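Local coordinates for protein probable exosome complex exonuclease 2 (Pyrococcus abyssi, PDB 2PO1) that is probably a non-catalytic subunit of the archaeal RNA-degrading exosome that helps to shape the active site of its partner Rrp41, at residues G25-I28 with G32-D35; L89-L92 with E98-P101; S94-P99 with D103-E108; I113-R118 with A236-E241; T225-T228 with I234-V237. All coordinates share one frame; numbering follows the deposited sequence.

Contact 1 of 5, residues G25-I28 with G32-D35; sequences GKRI and GFED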
# COMPACT_ATOMS: atom_id res chain seq x y z
N GLY C 25 -34.58 -17.57 29.49
CA GLY C 25 -35.35 -16.66 28.67
C GLY C 25 -34.86 -15.27 28.90
O GLY C 25 -35.57 -14.30 28.59
N LYS C 26 -33.62 -15.16 29.40
CA LYS C 26 -33.12 -13.87 29.84
C LYS C 26 -31.85 -13.49 29.14
O LYS C 26 -31.11 -14.35 28.69
CB LYS C 26 -32.91 -13.86 31.34
CG LYS C 26 -34.19 -13.97 32.11
CD LYS C 26 -33.92 -14.06 33.60
CE LYS C 26 -34.97 -13.23 34.33
NZ LYS C 26 -34.79 -13.47 35.82
N ARG C 27 -31.63 -12.19 29.04
CA ARG C 27 -30.41 -11.65 28.46
C ARG C 27 -29.73 -10.83 29.53
O ARG C 27 -30.37 -10.47 30.52
CB ARG C 27 -30.70 -10.82 27.20
CG ARG C 27 -31.28 -11.65 26.09
CD ARG C 27 -31.78 -10.75 24.98
NE ARG C 27 -30.71 -10.31 24.12
CZ ARG C 27 -30.90 -9.59 23.01
NH1 ARG C 27 -29.86 -9.28 22.26
NH2 ARG C 27 -32.11 -9.21 22.65
N ILE C 28 -28.44 -10.57 29.38
CA ILE C 28 -27.72 -9.96 30.47
C ILE C 28 -28.27 -8.60 30.86
O ILE C 28 -28.09 -8.20 31.98
CB ILE C 28 -26.19 -9.83 30.22
CG1 ILE C 28 -25.89 -9.44 28.80
CG2 ILE C 28 -25.48 -11.11 30.64
CD1 ILE C 28 -24.48 -8.80 28.60
N GLY C 32 -35.69 -8.64 26.04
CA GLY C 32 -36.32 -9.84 25.50
C GLY C 32 -35.46 -10.32 24.34
O GLY C 32 -34.57 -9.59 23.90
N PHE C 33 -35.73 -11.52 23.83
CA PHE C 33 -34.94 -12.06 22.70
C PHE C 33 -35.12 -11.22 21.46
O PHE C 33 -34.24 -11.19 20.56
CB PHE C 33 -35.34 -13.52 22.41
CG PHE C 33 -34.92 -14.51 23.51
CD1 PHE C 33 -35.34 -15.83 23.44
CD2 PHE C 33 -34.11 -14.11 24.58
CE1 PHE C 33 -34.96 -16.73 24.42
CE2 PHE C 33 -33.75 -15.00 25.57
CZ PHE C 33 -34.15 -16.32 25.48
N GLU C 34 -36.26 -10.53 21.40
CA GLU C 34 -36.59 -9.75 20.19
C GLU C 34 -36.48 -8.24 20.39
O GLU C 34 -36.87 -7.46 19.52
CB GLU C 34 -37.95 -10.16 19.57
CG GLU C 34 -37.92 -11.58 18.92
CD GLU C 34 -39.27 -12.01 18.40
OE1 GLU C 34 -40.21 -11.17 18.43
OE2 GLU C 34 -39.37 -13.20 17.96
N ASP C 35 -35.89 -7.82 21.50
CA ASP C 35 -35.78 -6.40 21.76
C ASP C 35 -34.45 -5.82 21.32
O ASP C 35 -33.40 -6.42 21.54
CB ASP C 35 -35.96 -6.15 23.23
CG ASP C 35 -37.32 -6.53 23.69
OD1 ASP C 35 -38.22 -6.63 22.84
OD2 ASP C 35 -37.49 -6.76 24.87
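In R27 and F33 alike, CG stands anti to the carbonyl carbon, and a further bend of the arginine chain at chi3, 81°, carries its guanidinium past the ring edge to the turn G32–D35. R27 CG reaches that edge at F33 CD2, 4.0 Å away, with ring and guanidinium planes well inclined to each other. The far end of the ring meets the chain at G25: F33 CZ is 3.4 Å from G25 CA. Glycine suits that place because the C-prime position of the Schellman motif ending helix 13-23 needs a positive phi, which glycine adopts easily.

The polar work falls to R27 NH2, which donates to G32 O at 2.8 Å, nearly straight (163°) and in the carbonyl plane, and makes a weak bond to D35 O at 3.3 Å. G32 O also accepts from D35 N, which closes the type I turn, while D35 OD2 takes the G32 N-H from above its carboxylate plane. R27 NH1 bonds to V210 O and forms a salt bridge with E216. A buried arginine thus spreads its N-H groups over backbone carbonyls and one carboxylate, and its charge is probably balanced in part by E216.

Contact 2 of 5, residues L89-L92 with E98-P101; sequences LVPL and EPGP. With nucleotides of chain A.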
# COMPACT_ATOMS: atom_id res chain seq x y z
N LEU C 89 -13.88 1.49 10.70
CA LEU C 89 -13.88 0.92 12.07
C LEU C 89 -12.73 1.65 12.74
O LEU C 89 -11.61 1.16 12.79
CB LEU C 89 -13.61 -0.58 11.96
CG LEU C 89 -14.86 -1.46 11.98
CD1 LEU C 89 -16.22 -0.84 11.65
CD2 LEU C 89 -14.70 -2.83 11.35
N VAL C 90 -13.01 2.85 13.25
CA VAL C 90 -11.94 3.71 13.66
C VAL C 90 -11.43 3.16 14.98
O VAL C 90 -12.23 2.61 15.77
CB VAL C 90 -12.30 5.25 13.65
CG1 VAL C 90 -13.16 5.61 12.36
CG2 VAL C 90 -13.09 5.63 14.82
N PRO C 91 -10.13 3.22 15.18
CA PRO C 91 -9.47 2.65 16.34
C PRO C 91 -10.09 3.14 17.64
O PRO C 91 -10.11 2.40 18.63
CB PRO C 91 -8.05 3.15 16.16
CG PRO C 91 -7.87 3.10 14.73
CD PRO C 91 -9.11 3.78 14.26
N LEU C 92 -10.65 4.36 17.62
CA LEU C 92 -11.22 4.86 18.84
C LEU C 92 -12.48 4.15 19.21
O LEU C 92 -12.87 4.16 20.37
CB LEU C 92 -11.42 6.39 18.84
CG LEU C 92 -12.46 7.21 18.12
CD1 LEU C 92 -13.89 6.80 18.41
CD2 LEU C 92 -12.25 8.60 18.69
N GLU C 98 -8.00 -1.61 14.49
CA GLU C 98 -6.64 -1.12 14.35
C GLU C 98 -6.56 -0.12 13.22
O GLU C 98 -7.37 -0.16 12.28
CB GLU C 98 -5.67 -2.29 14.12
CG GLU C 98 -5.48 -3.18 15.36
CD GLU C 98 -4.48 -4.34 15.12
OE1 GLU C 98 -4.16 -4.68 13.94
OE2 GLU C 98 -4.01 -4.92 16.15
N PRO C 99 -5.60 0.82 13.29
CA PRO C 99 -5.54 1.71 12.13
C PRO C 99 -5.19 0.93 10.85
O PRO C 99 -4.56 -0.12 10.91
CB PRO C 99 -4.43 2.69 12.49
CG PRO C 99 -4.09 2.45 13.93
CD PRO C 99 -4.55 1.09 14.29
N GLY C 100 -5.61 1.43 9.71
CA GLY C 100 -5.21 0.85 8.43
C GLY C 100 -6.38 0.76 7.49
O GLY C 100 -7.50 1.18 7.83
N PRO C 101 -6.17 0.17 6.30
CA PRO C 101 -7.28 0.07 5.35
C PRO C 101 -8.40 -0.82 5.92
O PRO C 101 -8.12 -1.60 6.86
CB PRO C 101 -6.60 -0.58 4.14
CG PRO C 101 -5.45 -1.31 4.72
CD PRO C 101 -4.94 -0.46 5.80
P A A 4 -0.85 2.84 6.16
OP1 A A 4 0.42 3.02 6.91
OP2 A A 4 -1.29 1.47 5.77
O5' A A 4 -0.68 3.69 4.79
C5' A A 4 -1.78 4.29 4.07
C4' A A 4 -2.42 3.34 3.05
O4' A A 4 -3.16 2.26 3.70
C3' A A 4 -3.37 4.03 2.07
O3' A A 4 -2.84 3.98 0.74
C2' A A 4 -4.69 3.24 2.19
O2' A A 4 -4.90 2.40 1.06
C1' A A 4 -4.56 2.42 3.50
N9 A A 4 -5.19 3.03 4.71
C8 A A 4 -4.52 3.57 5.87
N7 A A 4 -5.29 4.08 6.81
C5 A A 4 -6.59 3.85 6.24
C6 A A 4 -7.88 4.15 6.73
N6 A A 4 -8.02 4.75 7.95
N1 A A 4 -8.98 3.77 5.91
C2 A A 4 -8.81 3.18 4.69
N3 A A 4 -7.65 2.86 4.11
C4 A A 4 -6.56 3.22 4.95
O HOH W 1 -9.97 -1.01 12.07
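P91 sets the CG of its ring over one face of the E98–P99 peptide, 3.5 Å from P99 N, and also meets the neighbouring proline ring, its CG lying 3.9 Å from P99 CD. The second flat group, the adenine of nucleotide A4 of chain A, lies with one face against the G100–P101 peptide, the two planes almost parallel. Both segments belong to the loop that leads from strand 82-89 to helix 104-118 in the RNase PH fold, and here that loop receives RNA.

Proline suits P91 because its phi of -54° fits the short 3-10 turn that starts there, and its rigid ring makes a compact apolar surface; an aromatic side chain of another protein chain packs on it as well. G100 has a positive phi of 137°, at which a beta carbon would collide with the carbonyl oxygen of P99, and its own carbonyl lies flat over the base. Where the two backbones part, water 1 lies between them, donating to L89 O at 2.8 Å and to E98 O at 2.7 Å; other acceptors compete for its two protons, so both bonds may not be made at once.

The base packs closely on the loop: G100 O is 3.2 Å from C6 of A4 of chain A, and on the same face of that base P101 CA comes within 3.1 Å of its N3.

Contact 3 of 5, residues S94-P99 with D103-E108; sequences SPTFEP and DERAIE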
# COMPACT_ATOMS: atom_id res chain seq x y z
N SER C 94 -12.97 0.93 19.33
CA SER C 94 -12.83 -0.40 19.88
C SER C 94 -11.39 -0.79 19.93
O SER C 94 -10.64 -0.55 18.95
CB SER C 94 -13.63 -1.38 18.99
OG SER C 94 -13.45 -2.73 19.42
N PRO C 95 -10.98 -1.44 21.02
CA PRO C 95 -9.62 -1.88 21.01
C PRO C 95 -9.33 -2.95 19.98
O PRO C 95 -8.15 -3.18 19.65
CB PRO C 95 -9.38 -2.37 22.45
CG PRO C 95 -10.68 -2.65 22.98
CD PRO C 95 -11.69 -1.83 22.25
N THR C 96 -10.39 -3.56 19.42
CA THR C 96 -10.20 -4.50 18.34
C THR C 96 -10.01 -3.83 16.97
O THR C 96 -9.81 -4.52 15.97
CB THR C 96 -11.37 -5.47 18.20
OG1 THR C 96 -12.53 -4.75 17.75
CG2 THR C 96 -11.64 -6.12 19.54
N PHE C 97 -10.10 -2.50 16.93
CA PHE C 97 -10.10 -1.78 15.64
C PHE C 97 -8.72 -1.22 15.52
O PHE C 97 -8.29 -0.46 16.35
CB PHE C 97 -11.10 -0.63 15.57
CG PHE C 97 -12.55 -1.08 15.55
CD1 PHE C 97 -13.55 -0.16 15.70
CD2 PHE C 97 -12.89 -2.42 15.38
CE1 PHE C 97 -14.89 -0.55 15.71
CE2 PHE C 97 -14.17 -2.83 15.38
CZ PHE C 97 -15.18 -1.90 15.53
N GLU C 98 -8.00 -1.61 14.49
CA GLU C 98 -6.64 -1.12 14.35
C GLU C 98 -6.56 -0.12 13.22
O GLU C 98 -7.37 -0.16 12.28
CB GLU C 98 -5.67 -2.29 14.12
CG GLU C 98 -5.48 -3.18 15.36
CD GLU C 98 -4.48 -4.34 15.12
OE1 GLU C 98 -4.16 -4.68 13.94
OE2 GLU C 98 -4.01 -4.92 16.15
N PRO C 99 -5.60 0.82 13.29
CA PRO C 99 -5.54 1.71 12.13
C PRO C 99 -5.19 0.93 10.85
O PRO C 99 -4.56 -0.12 10.91
CB PRO C 99 -4.43 2.69 12.49
CG PRO C 99 -4.09 2.45 13.93
CD PRO C 99 -4.55 1.09 14.29
N ASP C 103 -10.51 -3.69 7.15
CA ASP C 103 -10.27 -5.09 7.29
C ASP C 103 -11.55 -5.82 6.84
O ASP C 103 -12.54 -5.18 6.45
CB ASP C 103 -9.93 -5.42 8.78
CG ASP C 103 -11.18 -5.39 9.68
OD1 ASP C 103 -12.14 -4.66 9.38
OD2 ASP C 103 -11.22 -6.10 10.67
N GLU C 104 -11.56 -7.13 6.88
CA GLU C 104 -12.72 -7.87 6.38
C GLU C 104 -14.00 -7.53 7.12
O GLU C 104 -15.11 -7.60 6.57
CB GLU C 104 -12.46 -9.36 6.47
CG GLU C 104 -12.28 -9.88 7.92
CD GLU C 104 -12.16 -11.40 7.99
OE1 GLU C 104 -11.91 -12.05 6.96
OE2 GLU C 104 -12.33 -11.96 9.10
N ARG C 105 -13.91 -7.15 8.39
CA ARG C 105 -15.16 -6.79 9.10
C ARG C 105 -15.73 -5.54 8.51
O ARG C 105 -16.92 -5.47 8.30
CB ARG C 105 -14.95 -6.56 10.60
CG ARG C 105 -14.51 -7.81 11.34
CD ARG C 105 -13.89 -7.51 12.72
NE ARG C 105 -12.76 -6.58 12.64
CZ ARG C 105 -12.21 -5.98 13.69
NH1 ARG C 105 -12.68 -6.24 14.90
NH2 ARG C 105 -11.19 -5.13 13.52
N ALA C 106 -14.90 -4.54 8.26
CA ALA C 106 -15.37 -3.27 7.76
C ALA C 106 -15.91 -3.47 6.35
O ALA C 106 -16.92 -2.88 5.97
CB ALA C 106 -14.20 -2.26 7.69
N ILE C 107 -15.22 -4.28 5.57
CA ILE C 107 -15.56 -4.54 4.22
C ILE C 107 -16.89 -5.28 4.14
O ILE C 107 -17.72 -4.92 3.31
CB ILE C 107 -14.46 -5.32 3.51
CG1 ILE C 107 -13.30 -4.36 3.28
CG2 ILE C 107 -15.00 -5.83 2.22
CD1 ILE C 107 -11.97 -5.01 2.99
N GLU C 108 -17.12 -6.25 5.01
CA GLU C 108 -18.38 -6.96 4.95
C GLU C 108 -19.53 -6.06 5.39
O GLU C 108 -20.60 -6.10 4.81
CB GLU C 108 -18.32 -8.23 5.83
CG GLU C 108 -19.72 -8.84 6.11
CD GLU C 108 -19.58 -10.02 7.05
OE1 GLU C 108 -19.87 -11.14 6.63
OE2 GLU C 108 -19.08 -9.83 8.17
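T96 O receives R105 NH2 at 2.9 Å, with an angle of 158° at the hydrogen; T96 O lies near the guanidinium plane, while the donor stands well above the plane of the carbonyl. The bond ties the type I turn S94–F97 to the first turn of helix 104-118, whose N-cap is D103. R105 NH1 adds a weak bond to T96 OG1 at 3.2 Å, made possible because chi1 of T96 (68°) sets OG1 between backbone N and carbonyl carbon.

Beside these bonds, F97 turns its ring edge to a face of the guanidinium: F97 CE2 stands over it, NH1 lies in the plane of the ring, and the two planes are 78° apart. F97 CD2 is 3.7 Å from R105 NH2. One face of the phenylalanine ring bears S94 CB, 3.4 Å above its centre, and the ring also meets that of H148 almost in parallel. D103 does two tasks, since OD1 caps A106 N at 3.0 Å while OD2 forms a salt bridge with R105 NE.

A leucine in place of R105 removes the donor to T96 O and the charge facing D103, and the loop would probably be free to shift against the helix. Threonine is apt at T96, since the hydroxyl that meets R105 also pairs with a serine: T96 OG1 lies 2.8 Å from S94 OG.

Contact 4 of 5, residues I113-R118 with A236-E241; sequences IDRGIR and AVQKSE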
# COMPACT_ATOMS: atom_id res chain seq x y z
N ILE C 113 -24.41 -3.49 3.77
CA ILE C 113 -25.27 -2.36 3.96
C ILE C 113 -25.47 -1.72 2.58
O ILE C 113 -26.54 -1.25 2.24
CB ILE C 113 -24.63 -1.30 4.97
CG1 ILE C 113 -24.68 -1.79 6.41
CG2 ILE C 113 -25.37 0.03 4.95
CD1 ILE C 113 -26.04 -2.51 6.79
N ASP C 114 -24.42 -1.69 1.78
CA ASP C 114 -24.54 -1.15 0.46
C ASP C 114 -25.58 -1.96 -0.29
O ASP C 114 -26.42 -1.40 -0.99
CB ASP C 114 -23.21 -1.30 -0.24
CG ASP C 114 -23.22 -0.72 -1.62
OD1 ASP C 114 -22.71 0.41 -1.80
OD2 ASP C 114 -23.69 -1.45 -2.52
N ARG C 115 -25.49 -3.28 -0.16
CA ARG C 115 -26.36 -4.15 -0.91
C ARG C 115 -27.77 -3.88 -0.53
O ARG C 115 -28.62 -3.82 -1.41
CB ARG C 115 -26.02 -5.61 -0.70
CG ARG C 115 -24.77 -5.90 -1.46
CD ARG C 115 -24.68 -7.36 -1.73
NE ARG C 115 -24.61 -8.14 -0.51
CZ ARG C 115 -23.47 -8.52 0.06
NH1 ARG C 115 -23.52 -9.25 1.15
NH2 ARG C 115 -22.28 -8.18 -0.45
N GLY C 116 -27.99 -3.68 0.76
CA GLY C 116 -29.38 -3.45 1.28
C GLY C 116 -30.00 -2.26 0.59
O GLY C 116 -31.18 -2.24 0.31
N ILE C 117 -29.18 -1.24 0.34
CA ILE C 117 -29.65 0.01 -0.24
C ILE C 117 -29.65 -0.17 -1.73
O ILE C 117 -30.64 0.04 -2.37
CB ILE C 117 -28.79 1.22 0.24
CG1 ILE C 117 -28.98 1.37 1.75
CG2 ILE C 117 -29.17 2.50 -0.52
CD1 ILE C 117 -27.86 2.13 2.50
N ARG C 118 -28.52 -0.59 -2.31
CA ARG C 118 -28.45 -0.75 -3.71
C ARG C 118 -29.56 -1.64 -4.24
O ARG C 118 -30.22 -1.31 -5.21
CB ARG C 118 -27.08 -1.35 -4.09
CG ARG C 118 -26.80 -1.32 -5.55
CD ARG C 118 -25.39 -1.84 -5.78
NE ARG C 118 -24.47 -0.98 -5.01
CZ ARG C 118 -24.03 0.20 -5.43
NH1 ARG C 118 -24.34 0.66 -6.63
NH2 ARG C 118 -23.27 0.92 -4.65
N ALA C 236 -31.23 -7.75 1.36
CA ALA C 236 -29.97 -8.41 1.65
C ALA C 236 -30.14 -9.39 2.76
O ALA C 236 -30.96 -9.20 3.68
CB ALA C 236 -28.94 -7.41 2.11
N VAL C 237 -29.33 -10.42 2.70
CA VAL C 237 -29.21 -11.38 3.79
C VAL C 237 -27.78 -11.72 3.87
O VAL C 237 -27.15 -11.86 2.83
CB VAL C 237 -29.98 -12.68 3.51
CG1 VAL C 237 -29.74 -13.72 4.66
CG2 VAL C 237 -31.46 -12.37 3.43
N GLN C 238 -27.28 -11.85 5.09
CA GLN C 238 -25.93 -12.22 5.33
C GLN C 238 -25.86 -12.94 6.66
O GLN C 238 -25.91 -12.33 7.74
CB GLN C 238 -25.02 -10.97 5.35
CG GLN C 238 -23.61 -11.33 5.45
CD GLN C 238 -22.89 -11.30 4.14
OE1 GLN C 238 -23.49 -11.32 3.06
NE2 GLN C 238 -21.54 -11.19 4.22
N LYS C 239 -25.73 -14.25 6.56
CA LYS C 239 -25.20 -15.03 7.67
C LYS C 239 -23.73 -14.60 7.72
O LYS C 239 -23.05 -14.62 6.66
CB LYS C 239 -25.32 -16.51 7.38
CG LYS C 239 -24.91 -17.38 8.54
CD LYS C 239 -23.46 -17.77 8.45
CE LYS C 239 -23.11 -18.74 9.59
NZ LYS C 239 -21.78 -19.37 9.34
N SER C 240 -23.26 -14.18 8.91
CA SER C 240 -21.90 -13.77 9.15
C SER C 240 -21.29 -14.54 10.34
O SER C 240 -21.99 -15.11 11.16
CB SER C 240 -21.79 -12.26 9.36
OG SER C 240 -22.52 -11.83 10.48
N GLU C 241 -19.96 -14.55 10.39
CA GLU C 241 -19.20 -15.32 11.39
C GLU C 241 -19.53 -16.77 11.16
O GLU C 241 -20.07 -17.10 10.10
CB GLU C 241 -19.54 -14.89 12.83
CG GLU C 241 -19.45 -13.39 13.07
CD GLU C 241 -18.19 -12.79 12.45
OE1 GLU C 241 -18.25 -11.76 11.80
OE2 GLU C 241 -17.14 -13.42 12.55
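G116 and A236 form the close-packed end of this contact, where helix 104-118 lies against strand 234-240, the last of its sheet within this chain, in the α/β arrangement of the RNase PH fold; the sheet runs on into a neighbouring protein. A236 CB rests 4.1 Å from G116 CA and 4.4 Å from R115 CB. Small residues suit both places: glycine presents bare backbone and alanine a single methyl, so the backbones approach to 5.0 Å between G116 CA and A236 CA. The short axes run nearly antiparallel, at 159°.

Toward R115 and Q238 the contact is looser and polar, and it opens on the subunit interface and the RNA. The two side chains cross at about a right angle, bringing R115 NH1 within 2.8 Å of Q238 OE1, but the angle is too poor for a hydrogen bond. Each has better partners: R115 NH2 forms a salt bridge with an acidic side chain of another protein chain, and R115 also packs on a phosphate of the bound RNA. Q238, sent out by CG anti to its own N (chi1 -174°), bonds through OE1 to a polar side chain of that protein chain, and through NE2 to E108 and an acidic side chain of the same neighbour. A leucine at Q238 would probably leave E108 and those neighbouring groups without their amide mate at the interface.

One turn along the helix, R118 grips D114 side-on: NE reaches OD2 at 2.7 Å and NH2 reaches OD1 at 2.9 Å, each on a syn lone pair.

Contact 5 of 5, residues T225-T228 with I234-V237; sequences TITT and ISAV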
# COMPACT_ATOMS: atom_id res chain seq x y z
N THR C 225 -28.06 -11.48 9.26
CA THR C 225 -28.64 -10.17 9.08
C THR C 225 -29.61 -10.29 7.94
O THR C 225 -29.27 -10.89 6.91
CB THR C 225 -27.58 -9.14 8.70
OG1 THR C 225 -26.75 -8.87 9.84
CG2 THR C 225 -28.24 -7.88 8.22
N ILE C 226 -30.84 -9.83 8.19
CA ILE C 226 -31.90 -9.71 7.19
C ILE C 226 -32.24 -8.25 7.01
O ILE C 226 -32.67 -7.59 7.96
CB ILE C 226 -33.25 -10.39 7.67
CG1 ILE C 226 -32.99 -11.75 8.35
CG2 ILE C 226 -34.22 -10.48 6.54
CD1 ILE C 226 -32.32 -12.77 7.40
N THR C 227 -32.11 -7.74 5.80
CA THR C 227 -32.43 -6.38 5.50
C THR C 227 -33.67 -6.30 4.65
O THR C 227 -33.75 -6.93 3.60
CB THR C 227 -31.27 -5.73 4.71
OG1 THR C 227 -30.09 -5.86 5.47
CG2 THR C 227 -31.57 -4.26 4.40
N THR C 228 -34.66 -5.55 5.11
CA THR C 228 -35.95 -5.53 4.48
C THR C 228 -36.41 -4.10 4.34
O THR C 228 -36.00 -3.25 5.15
CB THR C 228 -36.99 -6.34 5.28
OG1 THR C 228 -37.14 -5.74 6.56
CG2 THR C 228 -36.52 -7.76 5.46
N ILE C 234 -36.96 -8.34 0.79
CA ILE C 234 -35.67 -8.52 1.39
C ILE C 234 -34.68 -8.03 0.38
O ILE C 234 -34.71 -8.43 -0.79
CB ILE C 234 -35.39 -10.00 1.79
CG1 ILE C 234 -36.55 -10.61 2.60
CG2 ILE C 234 -34.14 -10.09 2.59
CD1 ILE C 234 -36.66 -12.09 2.39
N SER C 235 -33.80 -7.14 0.79
CA SER C 235 -32.79 -6.63 -0.16
C SER C 235 -31.41 -7.10 0.19
O SER C 235 -30.49 -6.94 -0.61
CB SER C 235 -32.83 -5.09 -0.22
OG SER C 235 -32.68 -4.55 1.07
N ALA C 236 -31.23 -7.75 1.36
CA ALA C 236 -29.97 -8.41 1.65
C ALA C 236 -30.14 -9.39 2.76
O ALA C 236 -30.96 -9.20 3.68
CB ALA C 236 -28.94 -7.41 2.11
N VAL C 237 -29.33 -10.42 2.70
CA VAL C 237 -29.21 -11.38 3.79
C VAL C 237 -27.78 -11.72 3.87
O VAL C 237 -27.15 -11.86 2.83
CB VAL C 237 -29.98 -12.68 3.51
CG1 VAL C 237 -29.74 -13.72 4.66
CG2 VAL C 237 -31.46 -12.37 3.43
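T227 pairs with A236 by a backbone bond from T227 N to A236 O, 2.8 Å and nearly straight at 171°. This is the heart of an antiparallel β hairpin, strands 222-228 and 234-240, interrupted by a classic β bulge in which S235 and A236 together face T227. T227 O accordingly accepts twice, from S235 N at 2.8 Å and, weakly, from A236 N at 3.5 Å. S235 occupies the first position of the bulge, with a psi of -8°, far from that of an extended strand.

Weaker CA-H...O contacts accompany these bonds: V237 CA comes to 3.2 Å from T225 O, and I234 CA also approaches T227 O, so that one carbonyl is met by three groups of the bulged strand.

Apolar side chains gather on the face of I226, T228, I234 and V237, which turns to helix 247-275. I226 fills it in two directions, CD1 lying alongside V237 CG1 at 3.9 Å and CG2 meeting I234 CG2 at 4.0 Å. Branched residues suit these extended positions, and T228 contributes its methyl, CG2, against I234 CG1.

The opposite face carries T227 and A236. At the bulge, S235 OG, set by a chi1 of 55°, bonds to G116 O of helix 104-118, and from there it also lies 3.5 Å from T227 CG2.

Overall arrangement
From the N terminus, contact 1 closes a short loop between helix 13-23 and strand 39-43, well apart from the rest; its nearest neighbour, contact 5, lies about 12 Å off between nearest atoms. Contacts 2 and 3 interlock in the loop joining strand 82-89 to helix 104-118: contact 3 opens before contact 2 has closed, they share E98 and P99, and the loop is thereby fixed on the start of the helix. The far end of that helix enters contact 4, which spans more than a hundred residues to reach strand 234-240. Contact 5, the hairpin, begins inside that long loop and ends on the same strand, sharing A236 and V237. E108 with Q238 links contact 3 to contact 4.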